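Local coordinates for protein thiazoline oxidase/subtilisin-like protease (Prochloron didemni, PDB 4H6X) that probably acts as a subtilisin-like protease that matures patellamide precursor peptides by transamidation, cleaving a peptide bond and joining the ends into a macrocycle, at residues 297-300 with 301-304. Residues are numbered along the deposited sequence; the frame is centred on the assembly and turned at random.
Sequences PVDA and EAVR
Asp-299 reaches forward to the backbone N of Ala-302 as the N-cap of helix 300-309, which follows helix 273-293 in the subtilisin-like fold. With CG turned anti to the backbone N (chi1 -172°), the carboxylate swings over to the amide and methyl of Ala-302. CB lies 3.9 Å from Ala-302 CB, and CG comes closer to that methyl. OD1 accepts from Ala-302 N at 3.1 Å, the amide meeting it from well above the carboxylate plane, while OD2 lies 3.7 Å from Ala-302 CB. Aspartate suits this place because its short acid can accept from a first-turn amide, whose usual i-4 acceptor lies before the helix, and its negative charge would favour the helix N-terminus. An alanine here would probably leave Ala-302 N without its side-chain acceptor and uncover the methyl of Ala-302. The backbone carbonyl of Asp-299 adds the first helical bond, accepting from Val-303 N at 3.2 Å. Ala-300, small enough to pack against Met-288 and Leu-201, accepts through its O from Arg-304 N. Glu-301 and Arg-304, about one turn apart, form a salt bridge along the helix, and Arg-304 NH1 also reaches Glu-248. The guanidinium grips side-on: NE donates to Glu-301 OE1 at 3.2 Å from above the carboxylate plane (38° out of it), whereas NH2 meets the syn lone pair of Glu-301 OE2 at 2.9 Å, in the guanidinium plane.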
# COMPACT_ATOMS: atom_id res chain seq x y z
N PRO A 297 -16.48 17.08 -0.80
CA PRO A 297 -15.06 17.19 -1.12
C PRO A 297 -14.23 16.14 -0.38
O PRO A 297 -14.59 15.70 0.72
CB PRO A 297 -14.71 18.60 -0.63
CG PRO A 297 -15.66 18.86 0.49
CD PRO A 297 -16.92 18.08 0.19
N VAL A 298 -13.12 15.73 -1.00
CA VAL A 298 -12.16 14.83 -0.37
C VAL A 298 -11.60 15.51 0.87
O VAL A 298 -11.18 16.65 0.81
CB VAL A 298 -11.02 14.45 -1.33
CG1 VAL A 298 -9.97 13.59 -0.63
CG2 VAL A 298 -11.58 13.72 -2.54
N ASP A 299 -11.63 14.81 1.99
CA ASP A 299 -11.08 15.35 3.22
C ASP A 299 -10.21 14.29 3.88
O ASP A 299 -10.71 13.38 4.55
CB ASP A 299 -12.23 15.80 4.14
CG ASP A 299 -11.75 16.55 5.37
OD1 ASP A 299 -10.58 16.39 5.78
OD2 ASP A 299 -12.57 17.29 5.94
N ALA A 300 -8.90 14.42 3.67
CA ALA A 300 -7.91 13.41 4.06
C ALA A 300 -7.76 13.30 5.57
O ALA A 300 -7.63 12.20 6.10
CB ALA A 300 -6.56 13.71 3.40
N GLU A 301 -7.76 14.44 6.25
CA GLU A 301 -7.67 14.47 7.70
C GLU A 301 -8.92 13.86 8.35
O GLU A 301 -8.82 13.21 9.39
CB GLU A 301 -7.39 15.89 8.21
CG GLU A 301 -7.09 16.00 9.70
CD GLU A 301 -5.78 15.33 10.15
OE1 GLU A 301 -4.91 15.01 9.31
OE2 GLU A 301 -5.64 15.10 11.37
N ALA A 302 -10.09 14.05 7.74
CA ALA A 302 -11.31 13.44 8.29
C ALA A 302 -11.19 11.91 8.21
O ALA A 302 -11.49 11.21 9.18
CB ALA A 302 -12.56 13.95 7.57
N VAL A 303 -10.71 11.42 7.06
CA VAL A 303 -10.53 9.98 6.89
C VAL A 303 -9.54 9.46 7.92
O VAL A 303 -9.83 8.50 8.63
CB VAL A 303 -10.10 9.58 5.45
CG1 VAL A 303 -9.72 8.10 5.40
CG2 VAL A 303 -11.23 9.86 4.47
N ARG A 304 -8.39 10.12 8.02
CA ARG A 304 -7.35 9.71 8.96
C ARG A 304 -7.85 9.67 10.40
O ARG A 304 -7.63 8.69 11.11
CB ARG A 304 -6.11 10.63 8.84
CG ARG A 304 -4.87 10.11 9.56
CD ARG A 304 -3.72 11.11 9.50
NE ARG A 304 -3.94 12.17 10.48
CZ ARG A 304 -3.45 12.18 11.72
NH1 ARG A 304 -2.66 11.20 12.15
NH2 ARG A 304 -3.75 13.18 12.52